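Local atomic coordinates of conserved domain protein (Bacillus anthracis, PDB entry 3FBQ), a protein that is of unknown function but consists largely of antiparallel beta sheet, in sequence families that belong to the E-set group of immunoglobulin-like domains. Residues A[161-167]-A[179-185]; A[171-176]-A[229-233]; A[189-193]-A[277-281]; A[194-200]-A[242-248]. All coordinates share one frame; numbering follows the deposited sequence.

Interaction 1 (A[161-167]-A[179-185])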
# COMPACT_ATOMS: atom_id res chain seq x y z
N GLY A 161 -18.02 29.61 21.08
CA GLY A 161 -17.73 30.12 19.75
C GLY A 161 -17.90 29.14 18.60
O GLY A 161 -17.44 29.35 17.50
N ILE A 162 -18.61 28.08 18.87
CA ILE A 162 -18.06 26.76 18.96
C ILE A 162 -19.23 25.90 19.28
O ILE A 162 -19.61 25.84 20.42
CB ILE A 162 -17.21 26.62 20.16
CG1 ILE A 162 -15.76 26.77 19.78
CG2 ILE A 162 -17.40 25.27 20.70
CD1 ILE A 162 -14.95 25.72 20.36
N LYS A 163 -19.83 25.28 18.29
CA LYS A 163 -21.26 25.16 18.26
C LYS A 163 -21.63 23.96 17.44
O LYS A 163 -21.03 23.75 16.42
CB LYS A 163 -21.82 26.40 17.62
CG LYS A 163 -22.42 26.17 16.30
CD LYS A 163 -23.91 26.21 16.41
CE LYS A 163 -24.47 27.42 15.76
NZ LYS A 163 -25.38 27.12 14.66
N ALA A 164 -22.60 23.15 17.87
CA ALA A 164 -22.79 21.83 17.24
C ALA A 164 -24.13 21.73 16.52
O ALA A 164 -25.16 21.97 17.14
CB ALA A 164 -22.64 20.72 18.25
N ASN A 165 -24.14 21.43 15.23
CA ASN A 165 -25.42 21.33 14.51
C ASN A 165 -25.81 19.95 14.08
O ASN A 165 -25.08 19.30 13.33
CB ASN A 165 -25.39 22.20 13.27
CG ASN A 165 -24.85 23.55 13.56
OD1 ASN A 165 -25.55 24.40 14.13
ND2 ASN A 165 -23.57 23.76 13.22
N MET A 166 -26.98 19.52 14.52
CA MET A 166 -27.51 18.26 14.05
C MET A 166 -27.82 18.42 12.55
O MET A 166 -27.93 19.55 12.04
CB MET A 166 -28.76 17.92 14.89
CG MET A 166 -28.51 17.44 16.40
SD MET A 166 -27.08 16.28 16.66
CE MET A 166 -25.71 17.42 16.86
N GLU A 167 -27.90 17.32 11.81
CA GLU A 167 -28.20 17.42 10.36
C GLU A 167 -29.20 16.34 9.96
O GLU A 167 -30.20 16.59 9.25
CB GLU A 167 -26.93 17.22 9.52
CG GLU A 167 -26.04 18.45 9.14
CD GLU A 167 -24.69 18.00 8.48
OE1 GLU A 167 -23.78 18.84 8.16
OE2 GLU A 167 -24.51 16.77 8.30
N TYR A 179 -25.92 12.31 11.88
CA TYR A 179 -25.11 13.19 11.08
C TYR A 179 -25.11 14.59 11.66
O TYR A 179 -26.14 15.17 11.99
CB TYR A 179 -25.72 13.31 9.74
CG TYR A 179 -25.74 12.06 8.95
CD1 TYR A 179 -24.67 11.74 8.09
CD2 TYR A 179 -26.87 11.19 8.99
CE1 TYR A 179 -24.70 10.62 7.31
CE2 TYR A 179 -26.91 10.04 8.20
CZ TYR A 179 -25.82 9.77 7.37
OH TYR A 179 -25.85 8.64 6.59
N TYR A 180 -23.94 15.17 11.72
CA TYR A 180 -23.86 16.50 12.27
C TYR A 180 -22.49 17.18 11.98
O TYR A 180 -21.63 16.60 11.31
CB TYR A 180 -24.12 16.37 13.76
CG TYR A 180 -22.97 15.69 14.44
CD1 TYR A 180 -22.85 14.30 14.45
CD2 TYR A 180 -21.97 16.46 15.08
CE1 TYR A 180 -21.75 13.68 15.09
CE2 TYR A 180 -20.88 15.86 15.73
CZ TYR A 180 -20.77 14.49 15.72
OH TYR A 180 -19.71 13.95 16.38
N ASN A 181 -22.31 18.41 12.48
CA ASN A 181 -21.08 19.19 12.22
C ASN A 181 -20.80 20.19 13.28
O ASN A 181 -21.71 20.59 13.98
CB ASN A 181 -21.12 19.92 10.88
CG ASN A 181 -22.29 20.83 10.75
OD1 ASN A 181 -22.48 21.80 11.49
ND2 ASN A 181 -23.10 20.51 9.79
N GLN A 182 -19.53 20.60 13.37
CA GLN A 182 -19.07 21.58 14.33
C GLN A 182 -18.76 22.79 13.52
O GLN A 182 -18.30 22.67 12.38
CB GLN A 182 -17.81 21.11 15.08
CG GLN A 182 -16.65 20.60 14.24
CD GLN A 182 -15.46 20.11 15.07
OE1 GLN A 182 -14.31 20.60 14.93
NE2 GLN A 182 -15.70 19.11 15.92
N GLU A 183 -19.08 23.96 14.11
CA GLU A 183 -18.59 25.28 13.67
C GLU A 183 -17.78 26.00 14.77
O GLU A 183 -18.12 25.93 15.96
CB GLU A 183 -19.75 26.13 13.21
CG GLU A 183 -20.34 25.64 11.91
CD GLU A 183 -21.75 26.17 11.70
OE1 GLU A 183 -21.96 27.39 11.95
OE2 GLU A 183 -22.65 25.39 11.30
N VAL A 184 -16.70 26.66 14.36
CA VAL A 184 -15.78 27.39 15.24
C VAL A 184 -15.63 28.87 14.75
O VAL A 184 -15.38 29.13 13.55
CB VAL A 184 -14.39 26.70 15.26
CG1 VAL A 184 -13.54 27.21 16.40
CG2 VAL A 184 -14.55 25.22 15.40
N SER A 185 -15.77 29.82 15.68
CA SER A 185 -15.73 31.25 15.35
C SER A 185 -14.32 31.76 15.21
O SER A 185 -13.38 31.15 15.75
CB SER A 185 -16.38 32.06 16.46
OG SER A 185 -15.51 32.07 17.58

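Interaction 2 (A[171-176]-A[229-233])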
# COMPACT_ATOMS: atom_id res chain seq x y z
N MET A 171 -32.20 5.30 10.81
CA MET A 171 -32.46 4.21 11.74
C MET A 171 -32.63 2.91 10.97
O MET A 171 -33.60 2.77 10.25
CB MET A 171 -33.67 4.57 12.63
CG MET A 171 -33.59 6.05 13.28
SD MET A 171 -35.23 6.82 13.78
CE MET A 171 -35.85 7.65 12.29
N SER A 172 -31.67 1.99 11.08
CA SER A 172 -31.80 0.65 10.53
C SER A 172 -32.30 -0.28 11.60
O SER A 172 -32.51 0.13 12.72
CB SER A 172 -30.46 0.10 10.06
OG SER A 172 -29.62 -0.31 11.15
N PRO A 173 -32.48 -1.55 11.28
CA PRO A 173 -33.00 -2.44 12.30
C PRO A 173 -31.98 -2.81 13.39
O PRO A 173 -32.34 -3.33 14.48
CB PRO A 173 -33.36 -3.69 11.49
CG PRO A 173 -33.54 -3.19 10.15
CD PRO A 173 -32.57 -2.14 9.94
N VAL A 174 -30.73 -2.49 13.10
CA VAL A 174 -29.59 -3.07 13.75
C VAL A 174 -28.85 -1.90 14.44
O VAL A 174 -28.19 -2.08 15.48
CB VAL A 174 -28.74 -3.75 12.60
CG1 VAL A 174 -27.58 -2.96 12.22
CG2 VAL A 174 -28.36 -5.12 12.95
N SER A 175 -29.00 -0.69 13.90
CA SER A 175 -28.21 0.45 14.33
C SER A 175 -28.87 1.73 13.85
O SER A 175 -29.86 1.70 13.11
CB SER A 175 -26.78 0.34 13.80
OG SER A 175 -26.76 0.53 12.38
N PHE A 176 -28.37 2.86 14.34
CA PHE A 176 -28.86 4.18 13.88
C PHE A 176 -27.75 5.20 13.77
O PHE A 176 -26.80 5.13 14.53
CB PHE A 176 -30.02 4.69 14.74
CG PHE A 176 -29.61 5.31 16.05
CD1 PHE A 176 -29.76 4.61 17.24
CD2 PHE A 176 -29.11 6.59 16.11
CE1 PHE A 176 -29.42 5.17 18.48
CE2 PHE A 176 -28.73 7.14 17.32
CZ PHE A 176 -28.92 6.44 18.51
N THR A 229 -22.17 6.09 14.55
CA THR A 229 -23.22 5.08 14.53
C THR A 229 -23.46 4.54 15.91
O THR A 229 -22.52 4.37 16.67
CB THR A 229 -22.88 3.98 13.54
OG1 THR A 229 -22.38 4.63 12.37
CG2 THR A 229 -24.17 3.12 13.17
N PHE A 230 -24.72 4.32 16.24
CA PHE A 230 -25.05 3.87 17.56
C PHE A 230 -26.03 2.70 17.52
O PHE A 230 -26.63 2.39 16.46
CB PHE A 230 -25.66 4.96 18.40
CG PHE A 230 -24.91 6.29 18.38
CD1 PHE A 230 -24.23 6.74 19.56
CD2 PHE A 230 -24.95 7.12 17.26
CE1 PHE A 230 -23.60 7.99 19.62
CE2 PHE A 230 -24.28 8.38 17.26
CZ PHE A 230 -23.60 8.82 18.45
N GLN A 231 -26.13 2.06 18.68
CA GLN A 231 -26.91 0.86 18.97
C GLN A 231 -28.32 0.88 18.45
O GLN A 231 -28.91 1.96 18.31
CB GLN A 231 -27.01 0.69 20.49
CG GLN A 231 -25.69 0.40 21.18
CD GLN A 231 -25.90 0.16 22.65
OE1 GLN A 231 -25.29 0.81 23.49
NE2 GLN A 231 -26.80 -0.73 22.96
N LYS A 232 -28.86 -0.31 18.15
CA LYS A 232 -30.30 -0.48 17.93
C LYS A 232 -31.01 0.52 18.83
O LYS A 232 -30.97 0.39 20.05
CB LYS A 232 -30.74 -1.88 18.30
CG LYS A 232 -31.69 -2.44 17.32
CD LYS A 232 -32.62 -3.40 17.94
CE LYS A 232 -33.78 -3.77 17.03
NZ LYS A 232 -34.71 -2.66 16.58
N LEU A 233 -31.56 1.56 18.22
CA LEU A 233 -32.54 2.42 18.87
C LEU A 233 -33.66 1.67 19.60
O LEU A 233 -34.29 0.82 19.03
CB LEU A 233 -33.19 3.28 17.79
CG LEU A 233 -34.17 4.32 18.30
CD1 LEU A 233 -33.52 5.16 19.42
CD2 LEU A 233 -34.57 5.18 17.15
O HOH W 1 -31.98 1.58 15.63

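Interaction 3 (A[189-193]-A[277-281])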
# COMPACT_ATOMS: atom_id res chain seq x y z
N ARG A 189 -11.22 30.01 17.09
CA ARG A 189 -10.16 29.39 16.25
C ARG A 189 -8.79 29.86 16.72
O ARG A 189 -7.79 29.12 16.62
CB ARG A 189 -10.28 29.76 14.77
CG ARG A 189 -11.62 29.51 14.16
CD ARG A 189 -11.51 29.49 12.68
NE ARG A 189 -12.65 28.78 12.15
CZ ARG A 189 -12.72 28.19 10.96
NH1 ARG A 189 -11.68 28.21 10.12
NH2 ARG A 189 -13.84 27.55 10.63
N LYS A 190 -8.78 31.08 17.25
CA LYS A 190 -7.56 31.76 17.54
C LYS A 190 -6.89 31.23 18.78
O LYS A 190 -5.66 31.16 18.83
CB LYS A 190 -7.78 33.27 17.59
CG LYS A 190 -7.93 33.87 16.20
CD LYS A 190 -7.42 35.33 16.12
CE LYS A 190 -8.28 36.32 16.91
NZ LYS A 190 -9.54 36.63 16.19
N GLU A 191 -7.67 30.82 19.77
CA GLU A 191 -7.02 30.28 20.96
C GLU A 191 -6.89 28.76 21.01
O GLU A 191 -6.50 28.20 22.04
CB GLU A 191 -7.60 30.86 22.27
CG GLU A 191 -9.05 30.52 22.56
CD GLU A 191 -9.42 30.69 24.06
OE1 GLU A 191 -8.93 29.90 24.91
OE2 GLU A 191 -10.22 31.60 24.39
N TRP A 192 -7.21 28.10 19.90
CA TRP A 192 -7.38 26.65 19.88
C TRP A 192 -7.19 26.09 18.48
O TRP A 192 -7.60 26.70 17.49
CB TRP A 192 -8.76 26.27 20.42
CG TRP A 192 -9.04 26.81 21.79
CD1 TRP A 192 -9.72 27.96 22.09
CD2 TRP A 192 -8.66 26.23 23.04
NE1 TRP A 192 -9.78 28.12 23.45
CE2 TRP A 192 -9.14 27.08 24.06
CE3 TRP A 192 -7.96 25.07 23.40
CZ2 TRP A 192 -8.94 26.80 25.41
CZ3 TRP A 192 -7.77 24.80 24.74
CH2 TRP A 192 -8.25 25.67 25.73
N ASP A 193 -6.56 24.92 18.40
CA ASP A 193 -6.10 24.39 17.12
C ASP A 193 -6.58 22.96 16.91
O ASP A 193 -6.30 22.35 15.88
CB ASP A 193 -4.57 24.45 17.04
CG ASP A 193 -4.05 25.87 16.89
OD1 ASP A 193 -4.70 26.67 16.19
OD2 ASP A 193 -2.99 26.18 17.47
N LYS A 277 -5.22 26.28 31.19
CA LYS A 277 -5.91 26.93 30.08
C LYS A 277 -6.02 25.99 28.88
O LYS A 277 -7.11 25.65 28.44
CB LYS A 277 -5.20 28.22 29.68
CG LYS A 277 -6.13 29.39 29.42
CD LYS A 277 -7.47 29.19 30.11
CE LYS A 277 -8.50 28.60 29.17
NZ LYS A 277 -9.76 28.25 29.87
N LYS A 278 -4.86 25.59 28.35
CA LYS A 278 -4.65 25.58 26.90
C LYS A 278 -4.87 24.19 26.32
O LYS A 278 -4.47 23.91 25.19
CB LYS A 278 -3.24 26.07 26.57
CG LYS A 278 -3.14 27.57 26.32
CD LYS A 278 -4.52 28.21 26.28
CE LYS A 278 -4.83 28.76 24.90
NZ LYS A 278 -3.89 28.24 23.86
N LYS A 279 -5.52 23.33 27.10
CA LYS A 279 -6.21 22.17 26.54
C LYS A 279 -7.33 21.70 27.46
O LYS A 279 -7.10 20.99 28.44
CB LYS A 279 -5.22 21.02 26.30
CG LYS A 279 -3.77 21.46 26.23
CD LYS A 279 -2.87 20.32 25.78
CE LYS A 279 -2.09 19.74 26.96
NZ LYS A 279 -0.77 20.41 27.12
N ASP A 280 -8.56 22.12 27.15
CA ASP A 280 -9.76 21.66 27.91
C ASP A 280 -10.96 20.91 27.23
O ASP A 280 -10.97 20.65 26.03
CB ASP A 280 -10.25 22.71 28.97
CG ASP A 280 -10.73 24.05 28.36
OD1 ASP A 280 -10.23 24.50 27.30
OD2 ASP A 280 -11.61 24.68 28.99
N ILE A 281 -11.94 20.54 28.05
CA ILE A 281 -13.14 19.84 27.65
C ILE A 281 -14.38 20.65 28.15
O ILE A 281 -14.40 21.05 29.31
CB ILE A 281 -13.10 18.35 28.18
CG1 ILE A 281 -11.78 17.67 27.73
CG2 ILE A 281 -14.41 17.56 27.82
CD1 ILE A 281 -11.83 16.12 27.46

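Interaction 4 (A[194-200]-A[242-248])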
# COMPACT_ATOMS: atom_id res chain seq x y z
N SER A 194 -7.29 22.43 17.89
CA SER A 194 -7.86 21.09 17.79
C SER A 194 -9.20 21.01 18.53
O SER A 194 -9.28 20.44 19.62
CB SER A 194 -6.89 20.05 18.34
OG SER A 194 -7.58 19.00 18.99
N VAL A 195 -10.24 21.57 17.93
CA VAL A 195 -11.60 21.41 18.44
C VAL A 195 -12.24 20.13 17.91
O VAL A 195 -12.32 19.92 16.71
CB VAL A 195 -12.48 22.62 18.07
CG1 VAL A 195 -13.78 22.59 18.86
CG2 VAL A 195 -11.73 23.92 18.31
N ASP A 196 -12.71 19.29 18.83
CA ASP A 196 -13.21 17.99 18.48
C ASP A 196 -14.52 17.75 19.22
O ASP A 196 -14.53 17.66 20.45
CB ASP A 196 -12.17 16.96 18.86
CG ASP A 196 -12.66 15.56 18.66
OD1 ASP A 196 -12.43 14.74 19.57
OD2 ASP A 196 -13.31 15.30 17.63
N VAL A 197 -15.61 17.63 18.47
CA VAL A 197 -16.97 17.56 19.06
C VAL A 197 -17.57 16.15 19.08
O VAL A 197 -17.99 15.64 18.05
CB VAL A 197 -17.99 18.48 18.36
CG1 VAL A 197 -19.15 18.63 19.21
CG2 VAL A 197 -17.42 19.82 18.11
N GLU A 198 -17.64 15.58 20.27
CA GLU A 198 -18.15 14.25 20.52
C GLU A 198 -19.56 14.38 20.99
O GLU A 198 -19.85 15.33 21.68
CB GLU A 198 -17.39 13.65 21.69
CG GLU A 198 -16.93 12.23 21.44
CD GLU A 198 -15.72 12.22 20.51
OE1 GLU A 198 -15.62 11.25 19.72
OE2 GLU A 198 -14.89 13.19 20.57
N LEU A 199 -20.42 13.43 20.64
CA LEU A 199 -21.77 13.36 21.17
C LEU A 199 -21.97 12.10 21.96
O LEU A 199 -21.46 11.02 21.64
CB LEU A 199 -22.79 13.34 20.06
CG LEU A 199 -22.69 14.22 18.82
CD1 LEU A 199 -23.75 13.68 17.87
CD2 LEU A 199 -22.88 15.70 19.10
N THR A 200 -22.78 12.24 22.98
CA THR A 200 -23.12 11.16 23.88
C THR A 200 -24.61 11.12 23.76
O THR A 200 -25.26 12.18 23.66
CB THR A 200 -22.64 11.52 25.32
OG1 THR A 200 -21.66 10.55 25.74
CG2 THR A 200 -23.79 11.67 26.35
N VAL A 242 -29.07 14.49 23.32
CA VAL A 242 -27.72 14.45 22.79
C VAL A 242 -26.85 15.46 23.52
O VAL A 242 -27.14 16.67 23.51
CB VAL A 242 -27.68 14.82 21.27
CG1 VAL A 242 -26.22 14.83 20.75
CG2 VAL A 242 -28.52 13.85 20.42
N THR A 243 -25.77 15.00 24.13
CA THR A 243 -24.86 15.98 24.71
C THR A 243 -23.52 16.06 23.92
O THR A 243 -22.79 15.04 23.80
CB THR A 243 -24.69 15.82 26.25
OG1 THR A 243 -23.41 15.27 26.55
CG2 THR A 243 -25.78 14.94 26.92
N PRO A 244 -23.22 17.27 23.36
CA PRO A 244 -21.95 17.56 22.68
C PRO A 244 -20.83 17.81 23.68
O PRO A 244 -20.85 18.82 24.39
CB PRO A 244 -22.25 18.86 21.90
CG PRO A 244 -23.72 19.14 22.07
CD PRO A 244 -24.14 18.42 23.30
N ARG A 245 -19.88 16.88 23.76
CA ARG A 245 -18.64 17.05 24.52
C ARG A 245 -17.62 17.72 23.60
O ARG A 245 -17.46 17.29 22.46
CB ARG A 245 -18.12 15.69 24.99
CG ARG A 245 -18.77 15.23 26.28
CD ARG A 245 -19.09 13.71 26.28
NE ARG A 245 -20.22 13.36 27.17
CZ ARG A 245 -20.61 14.04 28.27
NH1 ARG A 245 -19.93 15.12 28.70
NH2 ARG A 245 -21.68 13.64 28.97
N VAL A 246 -16.96 18.78 24.05
CA VAL A 246 -16.04 19.47 23.13
C VAL A 246 -14.65 19.44 23.73
O VAL A 246 -14.48 19.92 24.83
CB VAL A 246 -16.47 20.93 22.89
CG1 VAL A 246 -15.39 21.69 22.14
CG2 VAL A 246 -17.71 20.98 22.10
N HIS A 247 -13.67 18.89 23.02
CA HIS A 247 -12.30 18.74 23.56
C HIS A 247 -11.31 19.65 22.83
O HIS A 247 -10.92 19.38 21.69
CB HIS A 247 -11.78 17.28 23.56
CG HIS A 247 -12.87 16.26 23.64
ND1 HIS A 247 -13.72 16.16 24.73
CD2 HIS A 247 -13.27 15.31 22.76
CE1 HIS A 247 -14.58 15.18 24.51
NE2 HIS A 247 -14.34 14.65 23.32
N LEU A 248 -10.91 20.70 23.54
CA LEU A 248 -10.06 21.75 23.01
C LEU A 248 -8.62 21.56 23.44
O LEU A 248 -8.34 21.19 24.58
CB LEU A 248 -10.54 23.07 23.55
CG LEU A 248 -12.03 23.14 23.35
CD1 LEU A 248 -12.65 23.89 24.52
CD2 LEU A 248 -12.29 23.76 21.98

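Interaction 1 (A[161-167]-A[179-185])
Met166 runs alongside Tyr180, its CE 3.6 Å from CB of Tyr180. Its chain bends at chi2 and again at chi3 (-41° and 87°), which brings the methyl back to the neighbouring strand. Ile162 and Val184 lie side by side on the same face, and the small Ala164 sits opposite Gln182, the polar exception. Apolar residues suit this buried face, where Met166 and Tyr180 also meet Leu199 and the Tyr180 hydroxyl bonds to the carbonyl of Val197.

The other face is polar. ND2 of Asn165 donates to OD1 of Asn181 at 2.8 Å in a nearly straight bond (162°), with OD1 close to the Asn165 amide plane. The other end of the Asn165 amide is engaged too, since its OD1 receives NZ of Lys163 on a lone pair at 2.8 Å. The two bonds together fix the flip of the amide. Glu167 reaches across to Asn181, and its OE2 is paired with Arg225. Beneath these groups, backbone bonds such as Glu183 N to Lys163 O (3.0 Å) join the strands. The whole is an antiparallel beta hairpin with one mostly apolar and one polar face, consistent with the immunoglobulin-like sandwich expected of its E-set family.

Interaction 2 (A[171-176]-A[229-233])
Phe176 spreads its ring against CB of Phe230, which stands over one face in a CH-pi contact, 3.9 Å from the ring centroid. The two phenyl planes are nearly parallel, 14° apart, but slid so far that they barely overlap; the closer contact is therefore between ring and methylene. Phe176 has CG between its backbone N and carbonyl carbon (chi1 80°), a setting that swings the ring over the neighbouring strand, while CB of Leu233 adds a further apolar contact 3.7 Å from CD1 of Phe176. Bulky aromatics suit this buried place, where both rings also meet Val201. Their backbones form a hydrogen-bonded antiparallel pair, Phe176 N to Phe230 O and Phe230 N to Phe176 O both measuring 2.8 Å.

Toward the turn the fit slackens. Met171 reaches Leu233 through its sulfur, SD to CD2 3.8 Å, and Lys232, an exposed residue, runs its aliphatic chain past the carbonyl of Pro173 toward a weak, long ion pair with Glu235. A water bridges the two segments here, accepting from Leu233 N at 2.6 Å and donating to Ser172 O at 3.3 Å.

Ser172 holds the turn itself together. Its OG accepts from Val174 N and donates to Ser175 O, which also receives the backbone N-H of Ser172. Pro173, whose ring restricts phi (-74°), suits such a turn. The arrangement is an ST turn at the tip of a beta hairpin, set where the hairpin's second strand joins strand 224-231 in the sheet.

Interaction 3 (A[189-193]-A[277-281])
Trp192 points the outer edge of its six-membered ring at the backbone of the 277-281 loop, with CZ3 3.4 Å from the carbonyl carbon of Lys278 and 3.5 Å from CA of Lys279. The CA of Lys279 lies near the plane of the indole, so the loop borders the ring instead of stacking on it. Torsions explain this: CG lies beside the backbone N (chi1 -55°), and chi2 of 95° stands the indole across the CA-CB-CG plane, carrying its benzo edge outward to the loop. A large flat residue is apt here, long enough to bridge backbones whose nearest CA atoms, those of Trp192 and Lys278, are 7.6 Å apart. Leu248 also packs on the indole, and Tyr222 binds the carbonyl of Trp192 through its hydroxyl.

Lys278 starts away from the helix but doubles back through chi2 and chi4 that are close to eclipsed, so the path of its chain and both contacts of its NZ are approximate. NZ ends above the tryptophan, 5.1 Å from the centroid of the six-membered ring and almost on the ring normal (6° off), a long and at most weak cation-pi approach. The same NZ makes a weak hydrogen bond to Glu191 O, 3.2 Å away, which suits a positive amine.

Glu191 and Lys277 are exposed to solvent, their charges near each other without a salt bridge. Overall, a tryptophan following the short helix 186-191 packs edge-on at the surface against the loop leading into strand 281-289, an outermost strand of the sheet, probably part of a sandwich.

Interaction 4 (A[194-200]-A[242-248])
The carbonyl oxygen of Glu198 is met by two groups of the facing strand: it accepts the backbone N-H of Arg245 (N to O 2.6 Å) and is also approached by CA of Pro244 at 3.2 Å. Glu198 N returns a bond to Arg245 O at 2.8 Å. Proline is tolerated opposite Leu199 because that is a non-hydrogen-bonded pair, where its missing N-H costs no bond to strand 196-200.

The polar face carries alternate residues. His247 turns its ring edge to two carboxylates: CD2 lies 3.3 Å from Asp196 OD1, while NE2 makes a weak, bent hydrogen bond (129°) to Glu198 OE2, the ring and the Glu198 carboxylate being nearly coplanar (18°). Such surroundings would tend to favour a protonated imidazole. Further along, NE of Arg245 gives a weak bond of 3.5 Å to Thr200 OG1, which sits at the edge of the guanidinium, while Thr243 OG1 lies over one face.

On the reverse face, branched residues pack alongside one another. CG1 of Val195 touches CD2 of Leu248 at 3.7 Å, Val197 lies alongside Val246 and has its CG1 4.1 Å from CB of Pro244, and CB of Leu199 rests on CG1 of Val242 at 3.8 Å. These apolar groups look across to strands 162-171 and 175-184, meeting Ile162, Ala164, Met166 and Tyr180, while strand 281-289 bonds to the far side of strand 239-247.

Overall arrangement
Interactions 1, 2 and 4 are strand pairings within one antiparallel sheet, partly buried, whereas interaction 3 lies at the surface and has no strand pairing. Interactions 1 and 2 share strand 175-184, each using one of its ends and a different neighbour, with centres about 22 Å apart. Interactions 1 and 4 pair different strands yet turn their apolar faces to each other, consistent with a sheet folded over as a sandwich. Their outer faces differ: asparagine amides among lysine and glutamate in interaction 1, and carboxylates, histidine and arginine in interaction 4. Interaction 2 relies on aromatics, while interaction 3 adjoins interaction 4 at Leu248, where Asp280 O probably accepts its backbone N-H.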